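Local coordinates for protein T cell receptor gamma chain (Monodelphis domestica, PDB 7L15) that pairs with a mu chain to form the marsupial gamma mu T cell receptor, which is thought to recognise antigen at the T cell surface, at residues P10-R15 and P154-T159; T144-L149 and S185-L190; K158-E163 and T202-H207. One frame throughout, in Å; residues are numbered along the deposited sequence.

Overall arrangement
Interaction 1 joins the two immunoglobulin domains, while interactions 2 and 3 lie within the C1-set domain. Residues 10-15 come first along the chain, followed by 144-149, 154-163, 185-190 and 202-207. Strands 142-152 and 183-193 of interaction 2 belong to one sheet of the constant-domain sandwich. Strands 158-163 and 201-206 of interaction 3 belong to the other. The centres of interactions 2 and 3 are about 10 Å apart, and the sheets meet where Trp-161 and Tyr-203 pack on strand 142-152. Interaction 1 shares Lys-158 and Thr-159 with interaction 3; their centres are about 14 Å apart. The sheet with strand 158-163 is thus tied to the variable domain, whereas the outer face of interaction 2 meets the mu chain.

Interaction 1: P10-R15 and P154-T159; sequences PISITR and PNVVKT
Ile-11 reaches from the variable domain to the constant domain. From CB, its CG1 lies between the backbone N and the carbonyl carbon (chi1 64°), the crowded position. Ile-11 CG1 passes Val-156 CG1 at 4.0 Å. The chain then runs straight on (chi2 175°) and carries CD1 past the end of the valine. Ile-11 CD1 is 3.7 Å from Val-156 CG1, and the two side chains slide past each other in opposite directions. Ile-11 CD1 also comes within 3.6 Å of Val-157 CA, so the tip rests on backbone as well as on side chain. Gln-206 also packs against Ile-11.

This is part of the interface between the V-set and C1-set domains, at the elbow of the chain. Segment 10-15 enters strand 12-16, which pairs in parallel with strand 104-116. Segment 154-159 is a loop that runs into the start of strand 158-163. The touching parts run in opposite directions, but the backbones are too far apart to pair: Ser-12 CA and Val-156 CA are 6.8 Å apart. Water 1 bridges the segments, donating to Ser-12 OG at 2.9 Å and to Val-156 O at 2.6 Å. Ser-12 OG is also hydrogen-bonded to Glu-208, whose other carboxylate oxygen takes the N-H of Thr-14.

Pro-154 follows a cis peptide bond, as is common at this turn in immunoglobulin constant domains. Its ring meets two hydroxyl oxygens by packing alone. Pro-154 CG is 3.6 Å from Ser-12 OG, and it is also 3.6 Å from Thr-14 OG1. The threonine hydroxyl sits beside its own backbone N (chi1 -55°) and lies next to CG and CB of the proline ring. Lys-158 borders the contact with the base of its side chain. Its extended chain leads away, and NZ makes a salt bridge with Glu-109 of the variable domain.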
loop_
_atom_site.group_PDB
_atom_site.type_symbol
_atom_site.label_atom_id
_atom_site.label_comp_id
_atom_site.label_asym_id
_atom_site.label_seq_id
_atom_site.Cartn_x
_atom_site.Cartn_y
_atom_site.Cartn_z
ATOM N N PRO B 10 4.647 -14.926 -3.261
ATOM C CA PRO B 10 3.415 -14.431 -2.634
ATOM C C PRO B 10 3.617 -13.095 -1.917
ATOM O O PRO B 10 4.754 -12.649 -1.783
ATOM C CB PRO B 10 3.048 -15.548 -1.648
ATOM C CG PRO B 10 4.315 -16.313 -1.436
ATOM C CD PRO B 10 5.048 -16.240 -2.728
ATOM N N ILE B 11 2.525 -12.450 -1.497
ATOM C CA ILE B 11 2.643 -11.124 -0.901
ATOM C C ILE B 11 3.224 -11.183 0.504
ATOM O O ILE B 11 3.709 -10.172 1.013
ATOM C CB ILE B 11 1.277 -10.421 -0.905
ATOM C CG1 ILE B 11 0.297 -11.175 -0.019
ATOM C CG2 ILE B 11 0.724 -10.399 -2.301
ATOM C CD1 ILE B 11 -1.033 -10.469 0.121
ATOM N N SER B 12 3.201 -12.345 1.152
ATOM C CA SER B 12 3.801 -12.472 2.469
ATOM C C SER B 12 4.319 -13.888 2.650
ATOM O O SER B 12 3.905 -14.822 1.953
ATOM C CB SER B 12 2.809 -12.112 3.578
ATOM O OG SER B 12 1.725 -13.029 3.593
ATOM N N ILE B 13 5.250 -14.029 3.592
ATOM C CA ILE B 13 5.792 -15.313 4.025
ATOM C C ILE B 13 5.849 -15.280 5.548
ATOM O O ILE B 13 6.488 -14.392 6.127
ATOM C CB ILE B 13 7.193 -15.572 3.433
ATOM C CG1 ILE B 13 7.164 -15.473 1.909
ATOM C CG2 ILE B 13 7.732 -16.939 3.856
ATOM C CD1 ILE B 13 8.509 -15.723 1.246
ATOM N N THR B 14 5.167 -16.222 6.196
ATOM C CA THR B 14 5.140 -16.308 7.648
ATOM C C THR B 14 5.964 -17.504 8.098
ATOM O O THR B 14 5.868 -18.591 7.523
ATOM C CB THR B 14 3.707 -16.433 8.188
ATOM O OG1 THR B 14 2.918 -15.348 7.705
ATOM C CG2 THR B 14 3.702 -16.377 9.709
ATOM N N ARG B 15 6.787 -17.295 9.121
ATOM C CA ARG B 15 7.686 -18.345 9.573
ATOM C C ARG B 15 7.834 -18.260 11.079
ATOM O O ARG B 15 7.575 -17.218 11.689
ATOM C CB ARG B 15 9.068 -18.220 8.914
ATOM C CG ARG B 15 9.071 -18.438 7.412
ATOM C CD ARG B 15 8.931 -19.931 7.073
ATOM N NE ARG B 15 8.978 -20.150 5.630
ATOM C CZ ARG B 15 7.905 -20.310 4.866
ATOM N NH1 ARG B 15 6.696 -20.290 5.413
ATOM N NH2 ARG B 15 8.042 -20.499 3.560
ATOM N N PRO B 154 -1.957 -14.506 7.691
ATOM C CA PRO B 154 -1.606 -13.271 8.413
ATOM C C PRO B 154 -2.413 -12.035 7.987
ATOM O O PRO B 154 -3.255 -12.148 7.099
ATOM C CB PRO B 154 -0.127 -13.089 8.063
ATOM C CG PRO B 154 -0.041 -13.613 6.660
ATOM C CD PRO B 154 -1.010 -14.782 6.590
ATOM N N ASN B 155 -2.142 -10.884 8.619
ATOM C CA ASN B 155 -2.836 -9.618 8.355
ATOM C C ASN B 155 -2.326 -8.896 7.108
ATOM O O ASN B 155 -2.115 -7.685 7.136
ATOM C CB ASN B 155 -2.724 -8.715 9.583
ATOM C CG ASN B 155 -1.281 -8.350 9.921
ATOM O OD1 ASN B 155 -0.346 -9.053 9.558
ATOM N ND2 ASN B 155 -1.100 -7.232 10.636
ATOM N N VAL B 156 -2.101 -9.621 6.020
ATOM C CA VAL B 156 -1.616 -9.056 4.769
ATOM C C VAL B 156 -2.527 -9.567 3.665
ATOM O O VAL B 156 -2.766 -10.774 3.564
ATOM C CB VAL B 156 -0.149 -9.450 4.488
ATOM C CG1 VAL B 156 0.323 -8.825 3.198
ATOM C CG2 VAL B 156 0.765 -9.045 5.631
ATOM N N VAL B 157 -3.027 -8.658 2.830
ATOM C CA VAL B 157 -3.937 -9.041 1.762
ATOM C C VAL B 157 -3.926 -7.927 0.730
ATOM O O VAL B 157 -3.645 -6.768 1.049
ATOM C CB VAL B 157 -5.360 -9.319 2.317
ATOM C CG1 VAL B 157 -6.024 -8.014 2.744
ATOM C CG2 VAL B 157 -6.232 -10.082 1.298
ATOM N N LYS B 158 -4.201 -8.290 -0.516
ATOM C CA LYS B 158 -4.225 -7.367 -1.641
ATOM C C LYS B 158 -5.502 -7.634 -2.426
ATOM O O LYS B 158 -5.800 -8.789 -2.745
ATOM C CB LYS B 158 -2.982 -7.559 -2.516
ATOM C CG LYS B 158 -2.942 -6.730 -3.793
ATOM C CD LYS B 158 -1.605 -6.908 -4.528
ATOM C CE LYS B 158 -1.518 -6.065 -5.807
ATOM N NZ LYS B 158 -0.293 -6.400 -6.601
ATOM N N THR B 159 -6.276 -6.583 -2.688
ATOM C CA THR B 159 -7.562 -6.706 -3.360
ATOM C C THR B 159 -7.665 -5.622 -4.422
ATOM O O THR B 159 -7.122 -4.528 -4.255
ATOM C CB THR B 159 -8.750 -6.578 -2.392
ATOM O OG1 THR B 159 -8.818 -5.237 -1.900
ATOM C CG2 THR B 159 -8.609 -7.518 -1.215
HETATM O O HOH W 1 -1.114 -12.719 3.232
#

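Interaction 2: T144-L149 and S185-L190; sequences TYICLL and SQVSWL
Cys-147 O accepts two hydrogen bonds. Ser-188 N donates to it at 2.9 Å in a nearly straight bond (168°), though from above the carbonyl plane. Water 2 donates to Cys-147 O at 3.1 Å. Val-187 CA adds a weaker third approach, a CA-H...O contact to Cys-147 O at 3.4 Å. Water 2 also bonds Ser-188 OG, and that hydroxyl is also hydrogen-bonded to Trp-161 NE1 of the facing sheet.

The strands are antiparallel neighbours. Tyr-145 with Leu-190, Cys-147 with Ser-188 and Leu-149 with Gln-186 are hydrogen-bonded pairs, each with two backbone bonds. The side chains of Tyr-145, Cys-147, Leu-149 and Leu-190 turn into the core of the C1-set sandwich. Ile-146, Val-187 and Trp-189 point to the outer face. There Ile-146 CG2 and Val-187 CG2 lie side by side at 3.6 Å. Ile-146 CG1 flanks Trp-189 CB at 3.8 Å.

The mu chain packs on Ile-146, Val-187 and Trp-189, and Ser-188 of the mu chain bonds Trp-189 NE1. Six backbone bonds satisfy the groups turned toward each other, strands 126-130 and 173-180 bond groups turned outward, and a largely apolar face is left for the partner chain.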
loop_
_atom_site.group_PDB
_atom_site.type_symbol
_atom_site.label_atom_id
_atom_site.label_comp_id
_atom_site.label_asym_id
_atom_site.label_seq_id
_atom_site.Cartn_x
_atom_site.Cartn_y
_atom_site.Cartn_z
ATOM N N THR B 144 -23.028 0.723 -5.092
ATOM C CA THR B 144 -21.807 0.346 -4.389
ATOM C C THR B 144 -21.734 -1.170 -4.235
ATOM O O THR B 144 -22.634 -1.790 -3.654
ATOM C CB THR B 144 -21.728 1.022 -3.021
ATOM O OG1 THR B 144 -21.838 2.444 -3.187
ATOM C CG2 THR B 144 -20.398 0.707 -2.341
ATOM N N TYR B 145 -20.683 -1.758 -4.787
ATOM C CA TYR B 145 -20.329 -3.142 -4.539
ATOM C C TYR B 145 -19.433 -3.188 -3.321
ATOM O O TYR B 145 -18.550 -2.351 -3.154
ATOM C CB TYR B 145 -19.584 -3.756 -5.727
ATOM C CG TYR B 145 -20.313 -3.677 -7.028
ATOM C CD1 TYR B 145 -20.241 -2.535 -7.818
ATOM C CD2 TYR B 145 -21.079 -4.741 -7.474
ATOM C CE1 TYR B 145 -20.922 -2.462 -9.021
ATOM C CE2 TYR B 145 -21.753 -4.678 -8.664
ATOM C CZ TYR B 145 -21.674 -3.540 -9.438
ATOM O OH TYR B 145 -22.362 -3.500 -10.630
ATOM N N ILE B 146 -19.659 -4.170 -2.472
ATOM C CA ILE B 146 -18.909 -4.290 -1.237
ATOM C C ILE B 146 -18.380 -5.710 -1.160
ATOM O O ILE B 146 -19.148 -6.665 -1.299
ATOM C CB ILE B 146 -19.794 -3.975 -0.016
ATOM C CG1 ILE B 146 -20.349 -2.550 -0.106
ATOM C CG2 ILE B 146 -19.020 -4.217 1.278
ATOM C CD1 ILE B 146 -21.532 -2.295 0.856
ATOM N N CYS B 147 -17.082 -5.861 -0.931
ATOM C CA CYS B 147 -16.564 -7.169 -0.566
ATOM C C CYS B 147 -15.894 -7.107 0.797
ATOM O O CYS B 147 -14.894 -6.400 0.971
ATOM C CB CYS B 147 -15.582 -7.730 -1.587
ATOM S SG CYS B 147 -15.100 -9.396 -1.002
ATOM N N LEU B 148 -16.419 -7.890 1.735
ATOM C CA LEU B 148 -15.797 -8.121 3.032
ATOM C C LEU B 148 -14.997 -9.425 2.977
ATOM O O LEU B 148 -15.528 -10.475 2.604
ATOM C CB LEU B 148 -16.862 -8.186 4.126
ATOM C CG LEU B 148 -16.456 -8.775 5.487
ATOM C CD1 LEU B 148 -15.438 -7.881 6.190
ATOM C CD2 LEU B 148 -17.674 -8.955 6.364
ATOM N N LEU B 149 -13.726 -9.357 3.325
ATOM C CA LEU B 149 -12.894 -10.547 3.465
ATOM C C LEU B 149 -12.683 -10.787 4.951
ATOM O O LEU B 149 -12.188 -9.902 5.651
ATOM C CB LEU B 149 -11.552 -10.355 2.768
ATOM C CG LEU B 149 -11.555 -10.179 1.253
ATOM C CD1 LEU B 149 -10.142 -9.936 0.816
ATOM C CD2 LEU B 149 -12.106 -11.451 0.580
ATOM N N SER B 185 -9.548 -9.082 9.182
ATOM C CA SER B 185 -10.509 -8.889 8.109
ATOM C C SER B 185 -10.285 -7.534 7.445
ATOM O O SER B 185 -9.604 -6.660 7.983
ATOM C CB SER B 185 -11.938 -9.009 8.639
ATOM O OG SER B 185 -12.195 -7.967 9.544
ATOM N N GLN B 186 -10.875 -7.363 6.264
ATOM C CA GLN B 186 -10.799 -6.092 5.555
ATOM C C GLN B 186 -11.973 -5.987 4.604
ATOM O O GLN B 186 -12.308 -6.958 3.926
ATOM C CB GLN B 186 -9.502 -5.942 4.753
ATOM C CG GLN B 186 -9.396 -4.602 4.068
ATOM C CD GLN B 186 -8.178 -4.483 3.176
ATOM O OE1 GLN B 186 -7.930 -5.342 2.336
ATOM N NE2 GLN B 186 -7.409 -3.407 3.355
ATOM N N VAL B 187 -12.592 -4.812 4.549
ATOM C CA VAL B 187 -13.669 -4.561 3.599
ATOM C C VAL B 187 -13.157 -3.597 2.535
ATOM O O VAL B 187 -12.397 -2.680 2.836
ATOM C CB VAL B 187 -14.931 -4.023 4.307
ATOM C CG1 VAL B 187 -14.717 -2.651 4.797
ATOM C CG2 VAL B 187 -16.104 -4.043 3.377
ATOM N N SER B 188 -13.536 -3.824 1.285
ATOM C CA SER B 188 -13.360 -2.805 0.258
ATOM C C SER B 188 -14.664 -2.623 -0.492
ATOM O O SER B 188 -15.540 -3.492 -0.481
ATOM C CB SER B 188 -12.257 -3.150 -0.739
ATOM O OG SER B 188 -12.722 -4.112 -1.654
ATOM N N TRP B 189 -14.796 -1.484 -1.160
ATOM C CA TRP B 189 -16.061 -1.230 -1.830
ATOM C C TRP B 189 -15.865 -0.307 -3.026
ATOM O O TRP B 189 -14.935 0.500 -3.069
ATOM C CB TRP B 189 -17.092 -0.661 -0.853
ATOM C CG TRP B 189 -16.803 0.692 -0.228
ATOM C CD1 TRP B 189 -17.343 1.895 -0.602
ATOM C CD2 TRP B 189 -15.990 0.964 0.925
ATOM N NE1 TRP B 189 -16.896 2.896 0.226
ATOM C CE2 TRP B 189 -16.076 2.353 1.179
ATOM C CE3 TRP B 189 -15.200 0.172 1.766
ATOM C CZ2 TRP B 189 -15.395 2.970 2.238
ATOM C CZ3 TRP B 189 -14.521 0.785 2.817
ATOM C CH2 TRP B 189 -14.626 2.171 3.043
ATOM N N LEU B 190 -16.753 -0.447 -4.002
ATOM C CA LEU B 190 -16.614 0.229 -5.286
ATOM C C LEU B 190 -17.942 0.882 -5.641
ATOM O O LEU B 190 -18.941 0.194 -5.887
ATOM C CB LEU B 190 -16.174 -0.752 -6.366
ATOM C CG LEU B 190 -16.150 -0.249 -7.815
ATOM C CD1 LEU B 190 -14.946 0.644 -8.049
ATOM C CD2 LEU B 190 -16.169 -1.410 -8.805
HETATM O O HOH W 2 -12.103 -6.662 -0.259
#

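Interaction 3: K158-E163 and T202-H207; sequences KTYWKE and TYFYQH
Tyr-160 and Phe-204 cross obliquely on one face of the strand pair. Their ring planes are only 20° apart but slid so far that the rings barely overlap. Instead Phe-204 CB sits over the Tyr-160 ring in a CH-pi contact, 3.6 Å from the centroid. The Tyr-160 hydroxyl reaches diagonally across to Gln-206 on the neighbouring strand. There Gln-206 NE2 donates to Tyr-160 OH at 2.8 Å, and the oxygen lies in the amide plane although ring and amide are 85° apart. Lys-162 crosses Phe-204 at about a right angle, with Lys-162 CD 3.7 Å from Phe-204 CE1. Lys-162 NZ is hydrogen-bonded to Ser-167 O.

On the other face, Tyr-203 turns its edge to the face of Trp-161 in a T-shaped pair, planes at 65°. Tyr-203 CD1 stands over the indole, 3.5 Å from Trp-161 CE2. Tyr-203 OH meets Thr-159 CG2 at 3.5 Å.

Six backbone hydrogen bonds join the antiparallel strands. Trp-161 is the core tryptophan characteristic of immunoglobulin domains. It and Tyr-203 face strands 142-152 and 183-193, where Tyr-203 packs on Cys-147. Strand 201-206 lies between strands 158-163 and 215-219 in this sheet.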
loop_
_atom_site.group_PDB
_atom_site.type_symbol
_atom_site.label_atom_id
_atom_site.label_comp_id
_atom_site.label_asym_id
_atom_site.label_seq_id
_atom_site.Cartn_x
_atom_site.Cartn_y
_atom_site.Cartn_z
ATOM N N LYS B 158 -4.201 -8.290 -0.516
ATOM C CA LYS B 158 -4.225 -7.367 -1.641
ATOM C C LYS B 158 -5.502 -7.634 -2.426
ATOM O O LYS B 158 -5.800 -8.789 -2.745
ATOM C CB LYS B 158 -2.982 -7.559 -2.516
ATOM C CG LYS B 158 -2.942 -6.730 -3.793
ATOM C CD LYS B 158 -1.605 -6.908 -4.528
ATOM C CE LYS B 158 -1.518 -6.065 -5.807
ATOM N NZ LYS B 158 -0.293 -6.400 -6.601
ATOM N N THR B 159 -6.276 -6.583 -2.688
ATOM C CA THR B 159 -7.562 -6.706 -3.360
ATOM C C THR B 159 -7.665 -5.622 -4.422
ATOM O O THR B 159 -7.122 -4.528 -4.255
ATOM C CB THR B 159 -8.750 -6.578 -2.392
ATOM O OG1 THR B 159 -8.818 -5.237 -1.900
ATOM C CG2 THR B 159 -8.609 -7.518 -1.215
ATOM N N TYR B 160 -8.357 -5.931 -5.520
ATOM C CA TYR B 160 -8.540 -4.951 -6.579
ATOM C C TYR B 160 -9.770 -5.315 -7.409
ATOM O O TYR B 160 -10.176 -6.477 -7.491
ATOM C CB TYR B 160 -7.280 -4.803 -7.459
ATOM C CG TYR B 160 -6.510 -6.089 -7.790
ATOM C CD1 TYR B 160 -5.759 -6.737 -6.821
ATOM C CD2 TYR B 160 -6.506 -6.622 -9.078
ATOM C CE1 TYR B 160 -5.053 -7.902 -7.099
ATOM C CE2 TYR B 160 -5.780 -7.797 -9.380
ATOM C CZ TYR B 160 -5.056 -8.426 -8.376
ATOM O OH TYR B 160 -4.335 -9.584 -8.602
ATOM N N TRP B 161 -10.364 -4.288 -8.002
ATOM C CA TRP B 161 -11.531 -4.402 -8.857
ATOM C C TRP B 161 -11.142 -4.002 -10.272
ATOM O O TRP B 161 -10.471 -2.989 -10.467
ATOM C CB TRP B 161 -12.661 -3.499 -8.366
ATOM C CG TRP B 161 -13.019 -3.691 -6.920
ATOM C CD1 TRP B 161 -12.254 -3.367 -5.829
ATOM C CD2 TRP B 161 -14.238 -4.237 -6.407
ATOM N NE1 TRP B 161 -12.923 -3.692 -4.669
ATOM C CE2 TRP B 161 -14.143 -4.223 -4.996
ATOM C CE3 TRP B 161 -15.404 -4.740 -7.003
ATOM C CZ2 TRP B 161 -15.167 -4.691 -4.171
ATOM C CZ3 TRP B 161 -16.431 -5.215 -6.173
ATOM C CH2 TRP B 161 -16.298 -5.189 -4.773
ATOM N N LYS B 162 -11.562 -4.795 -11.255
ATOM C CA LYS B 162 -11.384 -4.454 -12.658
ATOM C C LYS B 162 -12.721 -4.552 -13.379
ATOM O O LYS B 162 -13.606 -5.313 -12.980
ATOM C CB LYS B 162 -10.383 -5.372 -13.343
ATOM C CG LYS B 162 -8.978 -5.333 -12.784
ATOM C CD LYS B 162 -8.031 -6.091 -13.713
ATOM C CE LYS B 162 -6.618 -6.067 -13.169
ATOM N NZ LYS B 162 -6.317 -4.715 -12.645
ATOM N N GLU B 163 -12.869 -3.779 -14.447
ATOM C CA GLU B 163 -14.000 -3.978 -15.340
ATOM C C GLU B 163 -13.510 -4.633 -16.621
ATOM O O GLU B 163 -12.372 -4.416 -17.045
ATOM C CB GLU B 163 -14.718 -2.666 -15.655
ATOM C CG GLU B 163 -13.890 -1.636 -16.376
ATOM C CD GLU B 163 -14.648 -0.341 -16.546
ATOM O OE1 GLU B 163 -14.043 0.742 -16.368
ATOM O OE2 GLU B 163 -15.864 -0.415 -16.834
ATOM N N THR B 202 -14.765 -7.679 -12.402
ATOM C CA THR B 202 -14.055 -8.771 -11.755
ATOM C C THR B 202 -13.377 -8.272 -10.481
ATOM O O THR B 202 -12.791 -7.187 -10.452
ATOM C CB THR B 202 -13.040 -9.424 -12.701
ATOM O OG1 THR B 202 -13.712 -9.860 -13.889
ATOM C CG2 THR B 202 -12.438 -10.640 -12.036
ATOM N N TYR B 203 -13.500 -9.058 -9.419
ATOM C CA TYR B 203 -12.906 -8.772 -8.124
ATOM C C TYR B 203 -11.813 -9.798 -7.850
ATOM O O TYR B 203 -12.039 -11.006 -8.005
ATOM C CB TYR B 203 -13.974 -8.808 -7.025
ATOM C CG TYR B 203 -13.418 -8.749 -5.612
ATOM C CD1 TYR B 203 -13.129 -7.530 -5.010
ATOM C CD2 TYR B 203 -13.176 -9.918 -4.890
ATOM C CE1 TYR B 203 -12.619 -7.475 -3.714
ATOM C CE2 TYR B 203 -12.653 -9.881 -3.597
ATOM C CZ TYR B 203 -12.385 -8.661 -3.013
ATOM O OH TYR B 203 -11.882 -8.630 -1.732
ATOM N N PHE B 204 -10.638 -9.320 -7.441
ATOM C CA PHE B 204 -9.475 -10.169 -7.191
ATOM C C PHE B 204 -8.962 -9.999 -5.770
ATOM O O PHE B 204 -8.967 -8.891 -5.229
ATOM C CB PHE B 204 -8.307 -9.820 -8.101
ATOM C CG PHE B 204 -8.606 -9.905 -9.549
ATOM C CD1 PHE B 204 -9.021 -8.792 -10.246
ATOM C CD2 PHE B 204 -8.422 -11.094 -10.233
ATOM C CE1 PHE B 204 -9.271 -8.869 -11.610
ATOM C CE2 PHE B 204 -8.669 -11.173 -11.594
ATOM C CZ PHE B 204 -9.093 -10.062 -12.278
ATOM N N TYR B 205 -8.427 -11.077 -5.196
ATOM C CA TYR B 205 -7.618 -10.919 -3.995
ATOM C C TYR B 205 -6.478 -11.931 -3.967
ATOM O O TYR B 205 -6.570 -13.021 -4.535
ATOM C CB TYR B 205 -8.463 -11.009 -2.700
ATOM C CG TYR B 205 -9.152 -12.328 -2.435
ATOM C CD1 TYR B 205 -10.403 -12.600 -2.971
ATOM C CD2 TYR B 205 -8.560 -13.291 -1.617
ATOM C CE1 TYR B 205 -11.041 -13.810 -2.706
ATOM C CE2 TYR B 205 -9.182 -14.482 -1.344
ATOM C CZ TYR B 205 -10.414 -14.749 -1.894
ATOM O OH TYR B 205 -11.004 -15.958 -1.607
ATOM N N GLN B 206 -5.392 -11.542 -3.304
ATOM C CA GLN B 206 -4.234 -12.389 -3.072
ATOM C C GLN B 206 -3.980 -12.503 -1.576
ATOM O O GLN B 206 -4.201 -11.557 -0.810
ATOM C CB GLN B 206 -2.963 -11.841 -3.748
ATOM C CG GLN B 206 -3.007 -11.828 -5.260
ATOM C CD GLN B 206 -1.887 -10.991 -5.848
ATOM O OE1 GLN B 206 -0.747 -11.088 -5.415
ATOM N NE2 GLN B 206 -2.215 -10.149 -6.818
ATOM N N HIS B 207 -3.487 -13.666 -1.172
ATOM C CA HIS B 207 -3.222 -13.922 0.230
ATOM C C HIS B 207 -2.260 -15.087 0.318
ATOM O O HIS B 207 -2.252 -15.964 -0.556
ATOM C CB HIS B 207 -4.500 -14.234 1.005
ATOM C CG HIS B 207 -4.290 -14.271 2.479
ATOM N ND1 HIS B 207 -3.910 -15.413 3.146
ATOM C CD2 HIS B 207 -4.340 -13.288 3.407
ATOM C CE1 HIS B 207 -3.775 -15.143 4.432
ATOM N NE2 HIS B 207 -4.035 -13.860 4.617
#